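Local coordinates for protein glucose dehydrogenase (Serratia sp. FS14, PDB 7CDY) that belongs to the glucose/sorbosone dehydrogenase family of beta-propeller proteins and carries a bound calcium ion, at residues Ile139-Asn144 with Lys159-Thr164; Gln151-Leu156 with Ala179-Glu184; Val185-His190 with Lys225-Pro230; Leu218-Pro223 with Gln256-Trp261; Ala232-Asn237 with Gly248-Gly253. All coordinates share one frame; numbering follows the deposited sequence. Where two conformers were deposited one is given.

Contact 1: Ile139-Asn144 with Lys159-Thr164; sequences IALGEN and KLVRLT
The backbones of I139-L141 and K159-V161 run antiparallel, and I139 and V161 form a hydrogen-bonded pair. I139 N donates to V161 O (2.9 Å), and V161 N returns a bond to I139 O (2.8 Å). One step on, A140 and L160 make a non-hydrogen-bonded pair. Beyond it L141 N donates to K159 O at 2.9 Å. This is the join between the two central strands, 137-140 and 160-163, of a four-stranded antiparallel sheet, as expected for a propeller blade. I139 and V161 send their side chains to the same face of it. The two lie side by side, with I139 CD1 4.1 Å from V161 CG1. I139 has CG1 anti to the carbonyl carbon (chi1 -55°), and its CD1 also reaches L163 CD1 at 3.7 Å. L141 crosses V161 at a slant, its CD1 4.0 Å from V161 CG2. F113 of strand 109-114 packs on I139, L141, V161 and L163, so the apolar layer continues into a neighbouring sheet.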
# COMPACT_ATOMS: atom_id res chain seq x y z
N ILE A 139 3.54 8.25 -0.10
CA ILE A 139 2.17 7.96 -0.49
C ILE A 139 2.20 7.39 -1.91
O ILE A 139 2.67 8.06 -2.83
CB ILE A 139 1.30 9.23 -0.47
CG1 ILE A 139 1.36 9.92 0.91
CG2 ILE A 139 -0.11 8.91 -0.87
CD1 ILE A 139 0.84 11.34 0.88
N ALA A 140 1.68 6.18 -2.09
CA ALA A 140 1.67 5.51 -3.39
C ALA A 140 0.32 5.73 -4.05
O ALA A 140 -0.72 5.37 -3.48
CB ALA A 140 1.97 4.03 -3.22
N LEU A 141 0.32 6.29 -5.26
CA LEU A 141 -0.91 6.64 -5.97
C LEU A 141 -1.03 5.90 -7.29
O LEU A 141 -0.09 5.91 -8.10
CB LEU A 141 -0.96 8.14 -6.23
CG LEU A 141 -0.91 9.03 -4.99
CD1 LEU A 141 -0.74 10.49 -5.38
CD2 LEU A 141 -2.18 8.85 -4.16
N GLY A 142 -2.19 5.28 -7.52
CA GLY A 142 -2.49 4.73 -8.83
C GLY A 142 -2.84 5.81 -9.83
O GLY A 142 -2.99 6.99 -9.51
N GLU A 143 -2.96 5.40 -11.09
CA GLU A 143 -3.29 6.37 -12.17
C GLU A 143 -4.80 6.42 -12.48
O GLU A 143 -5.12 6.93 -13.53
CB GLU A 143 -2.43 6.21 -13.44
CG GLU A 143 -2.10 4.79 -13.89
CD GLU A 143 -3.24 3.85 -14.24
OE1 GLU A 143 -4.15 3.73 -13.44
OE2 GLU A 143 -3.15 3.19 -15.26
N ASN A 144 -5.65 5.93 -11.57
CA ASN A 144 -7.10 6.08 -11.68
C ASN A 144 -7.68 5.39 -12.91
O ASN A 144 -8.83 5.68 -13.30
CB ASN A 144 -7.53 7.57 -11.68
CG ASN A 144 -7.30 8.31 -10.35
OD1 ASN A 144 -7.52 9.53 -10.31
ND2 ASN A 144 -6.85 7.64 -9.29
N LYS A 159 1.92 8.17 -9.38
CA LYS A 159 3.07 8.79 -8.75
C LYS A 159 3.26 8.21 -7.35
O LYS A 159 2.30 7.82 -6.68
CB LYS A 159 2.85 10.30 -8.56
CG LYS A 159 2.43 11.06 -9.82
CD LYS A 159 3.52 10.99 -10.86
CE LYS A 159 3.31 11.93 -12.05
NZ LYS A 159 2.24 11.46 -12.97
N LEU A 160 4.51 8.14 -6.93
CA LEU A 160 4.86 8.04 -5.52
C LEU A 160 5.16 9.46 -5.05
O LEU A 160 5.91 10.19 -5.71
CB LEU A 160 6.09 7.15 -5.35
CG LEU A 160 6.60 6.89 -3.94
CD1 LEU A 160 5.50 6.35 -3.05
CD2 LEU A 160 7.76 5.92 -3.98
N VAL A 161 4.58 9.85 -3.92
CA VAL A 161 4.68 11.21 -3.39
C VAL A 161 5.43 11.14 -2.06
O VAL A 161 5.29 10.16 -1.31
CB VAL A 161 3.26 11.77 -3.20
CG1 VAL A 161 3.19 12.85 -2.13
CG2 VAL A 161 2.72 12.28 -4.54
N ARG A 162 6.25 12.15 -1.78
CA ARG A 162 6.92 12.29 -0.48
C ARG A 162 6.58 13.65 0.11
O ARG A 162 6.82 14.68 -0.53
CB ARG A 162 8.44 12.16 -0.59
CG ARG A 162 9.11 12.19 0.79
CD ARG A 162 10.63 12.11 0.72
NE ARG A 162 11.22 13.30 0.12
CZ ARG A 162 12.22 14.01 0.64
NH1 ARG A 162 12.77 13.68 1.81
NH2 ARG A 162 12.67 15.06 -0.02
N LEU A 163 6.06 13.64 1.34
CA LEU A 163 5.66 14.85 2.06
C LEU A 163 6.25 14.84 3.47
O LEU A 163 6.72 13.81 3.96
CB LEU A 163 4.14 14.97 2.17
CG LEU A 163 3.36 14.94 0.85
CD1 LEU A 163 1.87 14.89 1.12
CD2 LEU A 163 3.73 16.14 -0.01
N THR A 164 6.21 16.00 4.12
CA THR A 164 6.49 16.04 5.55
C THR A 164 5.33 15.43 6.33
O THR A 164 4.26 15.13 5.79
CB THR A 164 6.69 17.48 6.03
OG1 THR A 164 5.43 18.16 6.04
CG2 THR A 164 7.71 18.25 5.15

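Contact 2: Gln151-Leu156 with Ala179-Glu184; sequences QETDKL and AGKRPE
T153 O is gripped from the other segment by R182 N and by a CA-H of K181. The R182 N bond to T153 O is 2.9 Å. K181 CA lies 3.3 Å from the same oxygen. The side chain of T153 adds a second link: OG1 donates to G180 O at 2.8 Å, from above that carbonyl plane. T153 and D154 are the middle residues of a type I beta turn from E152 to K155. The contact therefore pins this turn, in the loop between strands 137-140 and 160-163, to the loop that leads into strand 185-187. R182 bends at chi2 and chi3 and lays its guanidinium over L156. L156 CD1 sits over the centre of one face, 3.5 Å from R182 CZ. E184 holds the guanidinium at its edge in a side-on salt bridge. R182 NE meets E184 OE2 at 2.9 Å, while NH2 takes OE1. The remaining nitrogen, NH1, donates to a water, and that water donates to D154 O.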
# COMPACT_ATOMS: atom_id res chain seq x y z
N GLN A 151 2.55 9.23 -16.81
CA GLN A 151 3.71 9.89 -17.40
C GLN A 151 3.63 11.41 -17.30
O GLN A 151 4.63 12.08 -17.55
CB GLN A 151 3.84 9.52 -18.88
CG GLN A 151 4.21 8.06 -19.11
CD GLN A 151 5.60 7.76 -18.62
OE1 GLN A 151 6.56 8.42 -19.03
NE2 GLN A 151 5.73 6.79 -17.71
N GLU A 152 2.47 11.96 -16.96
CA GLU A 152 2.27 13.40 -17.03
C GLU A 152 2.75 14.05 -15.74
O GLU A 152 2.29 13.71 -14.65
CB GLU A 152 0.81 13.71 -17.36
CG GLU A 152 0.44 13.15 -18.73
CD GLU A 152 -1.03 13.23 -19.08
OE1 GLU A 152 -1.74 14.07 -18.52
OE2 GLU A 152 -1.47 12.43 -19.94
N THR A 153 3.70 14.98 -15.86
CA THR A 153 4.35 15.53 -14.68
C THR A 153 3.47 16.50 -13.91
O THR A 153 3.78 16.80 -12.76
CB THR A 153 5.67 16.21 -15.05
OG1 THR A 153 5.42 17.31 -15.92
CG2 THR A 153 6.62 15.22 -15.73
N ASP A 154 2.39 16.99 -14.52
CA ASP A 154 1.48 17.91 -13.85
C ASP A 154 0.28 17.21 -13.23
O ASP A 154 -0.64 17.89 -12.75
CB ASP A 154 1.04 19.02 -14.82
CG ASP A 154 0.32 18.48 -16.05
OD1 ASP A 154 0.52 17.30 -16.41
OD2 ASP A 154 -0.44 19.26 -16.66
N LYS A 155 0.26 15.88 -13.21
CA LYS A 155 -0.86 15.11 -12.67
C LYS A 155 -0.36 14.15 -11.60
O LYS A 155 0.72 13.56 -11.73
CB LYS A 155 -1.58 14.35 -13.79
CG LYS A 155 -2.29 15.33 -14.72
CD LYS A 155 -3.13 14.66 -15.78
CE LYS A 155 -3.70 15.72 -16.72
NZ LYS A 155 -4.07 15.15 -18.03
N LEU A 156 -1.14 13.99 -10.53
CA LEU A 156 -0.75 13.13 -9.42
C LEU A 156 -1.16 11.67 -9.60
O LEU A 156 -1.09 10.88 -8.65
CB LEU A 156 -1.23 13.74 -8.09
CG LEU A 156 -0.47 15.02 -7.76
CD1 LEU A 156 -1.19 15.79 -6.67
CD2 LEU A 156 0.96 14.72 -7.34
N ALA A 179 9.10 23.99 -13.72
CA ALA A 179 7.82 24.39 -14.29
C ALA A 179 7.08 23.19 -14.85
O ALA A 179 7.67 22.31 -15.50
CB ALA A 179 8.05 25.42 -15.40
N GLY A 180 5.77 23.14 -14.60
CA GLY A 180 4.92 22.10 -15.14
C GLY A 180 5.01 20.76 -14.45
O GLY A 180 4.52 19.76 -15.00
N LYS A 181 5.62 20.70 -13.27
CA LYS A 181 5.78 19.46 -12.53
C LYS A 181 5.23 19.64 -11.13
O LYS A 181 5.46 20.67 -10.49
CB LYS A 181 7.26 19.10 -12.45
CG LYS A 181 7.93 19.00 -13.81
CD LYS A 181 9.30 18.38 -13.67
CE LYS A 181 10.09 18.49 -14.97
NZ LYS A 181 11.44 17.91 -14.80
N ARG A 182 4.51 18.64 -10.64
CA ARG A 182 3.98 18.69 -9.28
C ARG A 182 5.11 18.45 -8.28
O ARG A 182 5.77 17.40 -8.33
CB ARG A 182 2.88 17.64 -9.08
CG ARG A 182 1.53 17.98 -9.73
CD ARG A 182 0.84 19.22 -9.17
NE ARG A 182 0.51 19.16 -7.74
CZ ARG A 182 -0.72 19.26 -7.24
NH1 ARG A 182 -1.78 19.37 -8.04
NH2 ARG A 182 -0.90 19.25 -5.92
N PRO A 183 5.34 19.38 -7.34
CA PRO A 183 6.51 19.25 -6.46
C PRO A 183 6.37 18.17 -5.39
O PRO A 183 7.37 17.81 -4.78
CB PRO A 183 6.62 20.65 -5.84
CG PRO A 183 5.23 21.16 -5.84
CD PRO A 183 4.63 20.65 -7.14
N GLU A 184 5.17 17.62 -5.20
CA GLU A 184 4.97 16.52 -4.25
C GLU A 184 5.59 15.21 -4.73
O GLU A 184 5.77 14.30 -3.91
CB GLU A 184 3.47 16.29 -4.07
CG GLU A 184 2.70 17.47 -3.49
CD GLU A 184 2.15 18.44 -4.53
OE1 GLU A 184 1.38 19.34 -4.11
OE2 GLU A 184 2.49 18.33 -5.74
O HOH W 1 -2.25 18.00 -10.56

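Contact 3: Val185-His190 with Lys225-Pro230; sequences VWSYGH and KNYGWP. With CA (calcium ion), chain D.
N226 lies across the ring of Y188, and its side chain meets a partner at each step. CB makes a CH-pi contact over the face, 3.9 Å from the Y188 ring centroid. CG follows 3.5 Å above the ring plane, offset toward the rim. It stands anti to the backbone N (chi1 -170°), and the amide plane is 32° from the ring plane. OD1 accepts from G228 N, two residues on, which makes an Asx turn. ND2 passes Y188 CE2 at 3.4 Å and is hydrogen-bonded to Q151 OE1. The backbones join on either side of this pair. Y188 N donates to K225 O, and Y227 N donates to Y188 O at 2.8 Å. Next, G189 O accepts from W229 N and from a water that also binds the calcium ion. Y227 O binds calcium directly at 2.3 Å, and E217 is another ligand. The H190 and Y227 rings are tilted by only 8° but are so offset that they barely overlap. S187 OG and H190 NE2 are hydrogen-bonded. The contact extends from strand 185-187, an outermost strand of its four-stranded sheet, to the long loop between strands 216-219 and 259-261.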
# COMPACT_ATOMS: atom_id res chain seq x y z
N VAL A 185 5.96 15.10 -6.00
CA VAL A 185 6.26 13.80 -6.60
C VAL A 185 7.66 13.34 -6.24
O VAL A 185 8.63 14.11 -6.32
CB VAL A 185 6.10 13.87 -8.13
CG1 VAL A 185 6.69 12.63 -8.81
CG2 VAL A 185 4.64 14.06 -8.50
N TRP A 186 7.78 12.06 -5.88
CA TRP A 186 9.05 11.38 -5.73
C TRP A 186 9.44 10.64 -7.00
O TRP A 186 10.53 10.84 -7.53
CB TRP A 186 8.98 10.40 -4.54
CG TRP A 186 10.24 9.63 -4.26
CD1 TRP A 186 10.51 8.34 -4.64
CD2 TRP A 186 11.37 10.09 -3.53
NE1 TRP A 186 11.76 7.98 -4.19
CE2 TRP A 186 12.31 9.03 -3.50
CE3 TRP A 186 11.70 11.29 -2.90
CZ2 TRP A 186 13.54 9.14 -2.86
CZ3 TRP A 186 12.93 11.41 -2.27
CH2 TRP A 186 13.83 10.33 -2.25
N SER A 187 8.55 9.77 -7.50
CA SER A 187 8.78 9.03 -8.74
C SER A 187 7.47 8.92 -9.50
O SER A 187 6.38 9.13 -8.96
CB SER A 187 9.37 7.64 -8.47
OG SER A 187 8.53 6.90 -7.58
N TYR A 188 7.58 8.57 -10.79
CA TYR A 188 6.41 8.57 -11.66
C TYR A 188 6.43 7.33 -12.54
O TYR A 188 7.33 6.49 -12.45
CB TYR A 188 6.29 9.89 -12.43
CG TYR A 188 7.29 10.17 -13.53
CD1 TYR A 188 8.63 10.39 -13.25
CD2 TYR A 188 6.87 10.27 -14.84
CE1 TYR A 188 9.53 10.68 -14.27
CE2 TYR A 188 7.75 10.56 -15.86
CZ TYR A 188 9.07 10.77 -15.57
OH TYR A 188 9.96 11.05 -16.59
N GLY A 189 5.41 7.19 -13.38
CA GLY A 189 5.30 6.00 -14.22
C GLY A 189 4.91 4.74 -13.48
O GLY A 189 5.38 3.65 -13.85
N HIS A 190 4.06 4.85 -12.47
CA HIS A 190 3.53 3.72 -11.73
C HIS A 190 2.09 3.45 -12.15
O HIS A 190 1.37 4.36 -12.59
CB HIS A 190 3.59 4.01 -10.22
CG HIS A 190 4.97 4.28 -9.72
ND1 HIS A 190 5.93 3.30 -9.63
CD2 HIS A 190 5.58 5.43 -9.32
CE1 HIS A 190 7.06 3.82 -9.17
NE2 HIS A 190 6.87 5.11 -8.98
N LYS A 225 12.83 9.50 -10.98
CA LYS A 225 12.88 8.41 -11.98
C LYS A 225 11.48 7.98 -12.46
O LYS A 225 10.50 8.09 -11.76
CB LYS A 225 13.63 7.21 -11.41
CG LYS A 225 15.12 7.17 -11.68
CD LYS A 225 15.85 8.33 -11.25
CE LYS A 225 17.34 8.06 -11.48
NZ LYS A 225 18.10 9.31 -11.64
N ASN A 226 11.48 7.51 -13.68
CA ASN A 226 10.30 7.04 -14.43
C ASN A 226 10.26 5.52 -14.40
O ASN A 226 11.13 4.93 -14.96
CB ASN A 226 10.44 7.57 -15.86
CG ASN A 226 9.19 7.39 -16.68
OD1 ASN A 226 8.35 6.59 -16.36
ND2 ASN A 226 9.10 8.10 -17.78
N TYR A 227 9.19 4.92 -13.87
CA TYR A 227 9.00 3.45 -13.73
C TYR A 227 8.29 2.85 -14.97
O TYR A 227 7.99 1.69 -15.06
CB TYR A 227 8.60 3.06 -12.30
CG TYR A 227 9.80 3.31 -11.43
CD1 TYR A 227 10.09 4.58 -10.97
CD2 TYR A 227 10.75 2.34 -11.26
CE1 TYR A 227 11.28 4.86 -10.33
CE2 TYR A 227 11.93 2.60 -10.61
CZ TYR A 227 12.21 3.87 -10.17
OH TYR A 227 13.41 4.11 -9.60
N GLY A 228 8.04 3.74 -15.92
CA GLY A 228 7.67 3.42 -17.31
C GLY A 228 6.22 3.22 -17.68
O GLY A 228 5.93 3.25 -18.85
N TRP A 229 5.34 3.04 -16.71
CA TRP A 229 3.93 2.76 -17.11
C TRP A 229 3.35 3.98 -17.80
O TRP A 229 3.49 5.06 -17.28
CB TRP A 229 3.09 2.39 -15.89
CG TRP A 229 1.63 2.17 -16.19
CD1 TRP A 229 0.61 3.03 -15.92
CD2 TRP A 229 1.05 1.08 -16.92
NE1 TRP A 229 -0.57 2.53 -16.37
CE2 TRP A 229 -0.34 1.32 -16.97
CE3 TRP A 229 1.54 -0.12 -17.45
CZ2 TRP A 229 -1.23 0.44 -17.57
CZ3 TRP A 229 0.67 -1.00 -18.04
CH2 TRP A 229 -0.70 -0.71 -18.09
N PRO A 230 2.63 3.87 -18.93
CA PRO A 230 2.30 2.66 -19.71
C PRO A 230 3.18 2.46 -20.95
O PRO A 230 2.83 1.63 -21.80
CB PRO A 230 0.87 2.94 -20.16
CG PRO A 230 0.89 4.42 -20.44
CD PRO A 230 1.83 5.02 -19.40
CA CA D . 7.32 -0.45 -14.50
O HOH W 2 5.89 0.98 -13.17
O HOH W 3 5.46 -0.44 -16.01
O HOH W 4 8.52 -1.03 -16.45
O HOH W 5 9.49 -0.52 -13.34

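Contact 4: Leu218-Pro223 with Gln256-Trp261; sequences LNIPLP and QPLHYW
The W261 ring meets L218 at its edge and H259 on one face. L218 N lies near the ring plane, and W261 CZ3 comes 4.2 Å from L218 CB. H259 CD2 stands 3.7 Å above the ring plane, offset toward the rim. The amide of N219 is the other flat group. Its OD1 comes 3.1 Å from P257 CA, while its ND2 is hydrogen-bonded to E207 and E217. L218 and L258 both have CG anti to the backbone N, and they lie side by side with their CD2 atoms 3.9 Å apart. I220 CD1 crosses to the same L258 CD2 at a slant. One water joins I220 N to Q256 O. In the backbone, L218 N donates to H259 O in an almost straight bond of 2.8 Å (175°). L218 O accepts from H259 N at 3.3 Å and, weakly, from L258 N. Two residues thus face one. This is a classic beta bulge, set where strand 259-261 begins as an outermost strand of a four-stranded antiparallel sheet, as expected for one blade of a beta-propeller.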
# COMPACT_ATOMS: atom_id res chain seq x y z
N LEU A 218 7.94 -5.40 -8.65
CA LEU A 218 8.57 -4.88 -7.44
C LEU A 218 9.66 -3.89 -7.87
O LEU A 218 10.49 -4.23 -8.71
CB LEU A 218 9.20 -6.04 -6.67
CG LEU A 218 10.04 -5.74 -5.42
CD1 LEU A 218 9.16 -5.21 -4.31
CD2 LEU A 218 10.76 -6.99 -4.96
N ASN A 219 9.63 -2.68 -7.30
CA ASN A 219 10.55 -1.59 -7.66
C ASN A 219 11.23 -1.03 -6.41
O ASN A 219 10.69 -1.10 -5.30
CB ASN A 219 9.79 -0.44 -8.33
CG ASN A 219 9.22 -0.83 -9.69
OD1 ASN A 219 9.96 -1.10 -10.62
ND2 ASN A 219 7.89 -0.81 -9.82
N ILE A 220 12.40 -0.43 -6.60
CA ILE A 220 13.03 0.42 -5.59
C ILE A 220 13.03 1.84 -6.14
O ILE A 220 13.93 2.21 -6.91
CB ILE A 220 14.46 -0.04 -5.23
CG1 ILE A 220 14.48 -1.49 -4.76
CG2 ILE A 220 15.07 0.88 -4.17
CD1 ILE A 220 15.90 -2.06 -4.58
N PRO A 221 12.03 2.67 -5.83
CA PRO A 221 11.85 3.93 -6.57
C PRO A 221 12.85 5.00 -6.16
O PRO A 221 12.94 5.38 -4.99
CB PRO A 221 10.42 4.35 -6.22
CG PRO A 221 10.13 3.60 -4.93
CD PRO A 221 10.88 2.33 -4.98
N LEU A 222 13.56 5.52 -7.15
CA LEU A 222 14.54 6.57 -6.97
C LEU A 222 13.96 7.94 -7.34
O LEU A 222 13.08 8.04 -8.20
CB LEU A 222 15.76 6.28 -7.85
CG LEU A 222 16.45 4.95 -7.57
CD1 LEU A 222 17.59 4.72 -8.55
CD2 LEU A 222 16.96 4.91 -6.13
N PRO A 223 14.42 9.01 -6.69
CA PRO A 223 13.77 10.32 -6.88
C PRO A 223 13.95 10.86 -8.29
O PRO A 223 15.07 10.88 -8.83
CB PRO A 223 14.47 11.22 -5.84
CG PRO A 223 15.78 10.54 -5.56
CD PRO A 223 15.51 9.06 -5.70
N GLN A 256 13.84 -0.29 -14.89
CA GLN A 256 13.31 -1.64 -14.83
C GLN A 256 12.88 -1.98 -13.40
O GLN A 256 13.42 -1.45 -12.43
CB GLN A 256 14.38 -2.64 -15.28
CG GLN A 256 14.51 -2.72 -16.78
CD GLN A 256 13.33 -3.41 -17.40
OE1 GLN A 256 13.12 -4.60 -17.17
NE2 GLN A 256 12.54 -2.67 -18.18
N PRO A 257 11.91 -2.87 -13.25
CA PRO A 257 11.61 -3.40 -11.92
C PRO A 257 12.78 -4.20 -11.38
O PRO A 257 13.63 -4.70 -12.13
CB PRO A 257 10.37 -4.28 -12.14
CG PRO A 257 10.37 -4.59 -13.58
CD PRO A 257 11.04 -3.44 -14.29
N LEU A 258 12.86 -4.27 -10.06
CA LEU A 258 13.80 -5.17 -9.40
C LEU A 258 13.43 -6.62 -9.69
O LEU A 258 14.30 -7.47 -9.91
CB LEU A 258 13.77 -4.89 -7.90
CG LEU A 258 14.59 -5.83 -7.03
CD1 LEU A 258 16.04 -5.66 -7.41
CD2 LEU A 258 14.36 -5.51 -5.57
N HIS A 259 12.13 -6.90 -9.72
CA HIS A 259 11.61 -8.24 -9.94
C HIS A 259 10.24 -8.08 -10.56
O HIS A 259 9.52 -7.12 -10.26
CB HIS A 259 11.51 -8.96 -8.60
CG HIS A 259 11.46 -10.45 -8.71
ND1 HIS A 259 12.57 -11.20 -9.01
CD2 HIS A 259 10.43 -11.31 -8.59
CE1 HIS A 259 12.23 -12.48 -9.06
NE2 HIS A 259 10.93 -12.57 -8.80
N TYR A 260 9.86 -9.02 -11.42
CA TYR A 260 8.57 -8.93 -12.08
C TYR A 260 7.97 -10.32 -12.24
O TYR A 260 8.67 -11.33 -12.18
CB TYR A 260 8.65 -8.21 -13.44
CG TYR A 260 9.63 -8.83 -14.42
CD1 TYR A 260 9.25 -9.85 -15.28
CD2 TYR A 260 10.95 -8.39 -14.46
CE1 TYR A 260 10.15 -10.41 -16.16
CE2 TYR A 260 11.85 -8.95 -15.35
CZ TYR A 260 11.45 -9.96 -16.18
OH TYR A 260 12.36 -10.51 -17.06
N TRP A 261 6.66 -10.34 -12.46
CA TRP A 261 5.90 -11.57 -12.63
C TRP A 261 5.14 -11.48 -13.94
O TRP A 261 4.15 -10.74 -14.05
CB TRP A 261 4.90 -11.74 -11.49
CG TRP A 261 5.46 -12.11 -10.15
CD1 TRP A 261 5.45 -13.35 -9.57
CD2 TRP A 261 6.07 -11.23 -9.19
NE1 TRP A 261 6.03 -13.30 -8.33
CE2 TRP A 261 6.41 -12.01 -8.07
CE3 TRP A 261 6.36 -9.86 -9.17
CZ2 TRP A 261 7.03 -11.46 -6.95
CZ3 TRP A 261 6.98 -9.32 -8.05
CH2 TRP A 261 7.31 -10.12 -6.96
O HOH W 6 13.33 -0.84 -9.39

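Contact 5: Ala232-Asn237 with Gly248-Gly253; sequences ATYGIN and GERVPG
Y234 and E249 meet because each sets CG anti to its carbonyl carbon (chi1 -78° in Y234, -63° in E249). The E249 chain then runs on extended, with CD anti to CA (chi2 175°). The two side chains cross at about a right angle. E249 CB comes 3.6 Å from Y234 CE1, and E249 CD lies 3.7 Å from Y234 CD1. E249 OE1 approaches Y234 CE1 at 3.5 Å. At the far end of the ring, water 7 lies at the edge, in plane, and donates to Y234 OH at 2.6 Å. The same water accepts only weakly from R250 NE. The backbones are tied by one bond, T233 N to G248 O (3.2 Å). The same oxygen meets A232 CA at 3.2 Å. T233 OG1 accepts from G235 N, an ST turn that shapes the chain just after this link. A232 CB packs against V251 CG2 at 3.6 Å. Both parts belong to the loop between strands 216-219 and 259-261. The polar ends have further partners. Y234 OH is bonded to Q256 OE1, and E249 OE2 forms a salt bridge with R262. The E249 carboxylate thus lies against the ring, OE1 nearest, while its charge is probably balanced at least in part by R262.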
# COMPACT_ATOMS: atom_id res chain seq x y z
N ALA A 232 6.30 1.30 -20.89
CA ALA A 232 7.00 0.04 -20.65
C ALA A 232 6.15 -0.81 -19.73
O ALA A 232 5.61 -0.31 -18.73
CB ALA A 232 8.36 0.30 -20.02
N THR A 233 6.00 -2.09 -20.07
CA THR A 233 5.25 -3.01 -19.23
C THR A 233 5.61 -4.45 -19.58
O THR A 233 5.98 -4.74 -20.72
CB THR A 233 3.73 -2.79 -19.36
OG1 THR A 233 3.05 -3.68 -18.47
CG2 THR A 233 3.26 -3.05 -20.78
N TYR A 234 5.52 -5.33 -18.59
CA TYR A 234 5.61 -6.77 -18.79
C TYR A 234 4.25 -7.43 -18.98
O TYR A 234 4.19 -8.65 -19.14
CB TYR A 234 6.39 -7.43 -17.63
CG TYR A 234 7.88 -7.25 -17.77
CD1 TYR A 234 8.60 -8.01 -18.69
CD2 TYR A 234 8.55 -6.29 -17.04
CE1 TYR A 234 9.96 -7.84 -18.84
CE2 TYR A 234 9.92 -6.10 -17.20
CZ TYR A 234 10.61 -6.88 -18.12
OH TYR A 234 11.97 -6.72 -18.30
N GLY A 235 3.17 -6.66 -19.00
CA GLY A 235 1.84 -7.19 -19.21
C GLY A 235 1.27 -6.79 -20.56
O GLY A 235 1.88 -6.07 -21.36
N ILE A 236 0.06 -7.28 -20.81
CA ILE A 236 -0.73 -6.94 -21.99
C ILE A 236 -2.10 -6.46 -21.50
O ILE A 236 -2.38 -6.47 -20.31
CB ILE A 236 -0.85 -8.10 -22.99
CG1 ILE A 236 -1.56 -9.31 -22.36
CG2 ILE A 236 0.52 -8.48 -23.51
CD1 ILE A 236 -1.72 -10.52 -23.28
N ASN A 237 -2.94 -5.99 -22.43
CA ASN A 237 -4.27 -5.59 -22.02
C ASN A 237 -5.15 -6.81 -21.76
O ASN A 237 -4.86 -7.93 -22.21
CB ASN A 237 -4.91 -4.65 -23.05
CG ASN A 237 -5.76 -3.58 -22.41
OD1 ASN A 237 -6.09 -3.67 -21.23
ND2 ASN A 237 -6.14 -2.57 -23.19
N GLY A 248 7.47 -1.35 -25.33
CA GLY A 248 8.31 -2.51 -25.09
C GLY A 248 8.24 -2.92 -23.63
O GLY A 248 7.57 -2.29 -22.81
N GLU A 249 8.94 -4.01 -23.34
CA GLU A 249 9.20 -4.39 -21.96
C GLU A 249 10.31 -3.54 -21.36
O GLU A 249 10.30 -3.25 -20.16
CB GLU A 249 9.57 -5.88 -21.89
CG GLU A 249 8.44 -6.81 -22.34
CD GLU A 249 8.84 -8.28 -22.39
OE1 GLU A 249 10.04 -8.59 -22.25
OE2 GLU A 249 7.94 -9.11 -22.58
N ARG A 250 11.28 -3.14 -22.19
CA ARG A 250 12.37 -2.26 -21.81
C ARG A 250 12.32 -1.03 -22.69
O ARG A 250 12.28 -1.15 -23.93
CB ARG A 250 13.72 -2.96 -22.01
CG ARG A 250 13.89 -4.21 -21.19
CD ARG A 250 15.20 -4.89 -21.53
NE ARG A 250 15.42 -6.09 -20.73
CZ ARG A 250 16.14 -6.12 -19.62
NH1 ARG A 250 16.71 -5.00 -19.17
NH2 ARG A 250 16.30 -7.25 -18.95
N VAL A 251 12.32 0.14 -22.07
CA VAL A 251 12.19 1.41 -22.78
C VAL A 251 13.24 2.35 -22.21
O VAL A 251 13.27 2.59 -21.00
CB VAL A 251 10.78 2.02 -22.64
CG1 VAL A 251 10.72 3.39 -23.29
CG2 VAL A 251 9.71 1.09 -23.24
N PRO A 252 14.14 2.90 -23.03
CA PRO A 252 15.19 3.76 -22.48
C PRO A 252 14.60 5.00 -21.84
O PRO A 252 13.58 5.53 -22.28
CB PRO A 252 16.04 4.11 -23.71
CG PRO A 252 15.09 4.00 -24.85
CD PRO A 252 14.20 2.83 -24.50
N GLY A 253 15.24 5.44 -20.76
CA GLY A 253 14.72 6.51 -19.94
C GLY A 253 13.72 6.06 -18.90
O GLY A 253 13.24 6.90 -18.13
O HOH W 7 13.31 -8.29 -19.87

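How the contacts relate
From the N terminus, contact 1 comes first and closes the loop 145-158. Contact 2 crosses it: 151-156 lies within that loop, and its partner 179-184 follows strand 160-163. Segment 185-190 then opens contact 3, which spans three strands of the next sheet to reach 225-230. Contact 4 crosses contact 3, because 218-223 falls within that span and 256-261 beyond it. Contact 5 lies wholly within the loop that contact 4 closes. E143 of contact 1 bonds the W229 side chain of contact 3, and Q151 of contact 2 also bonds W229 O. Together the five contacts join two neighbouring four-stranded sheets and the long loops around the calcium ion.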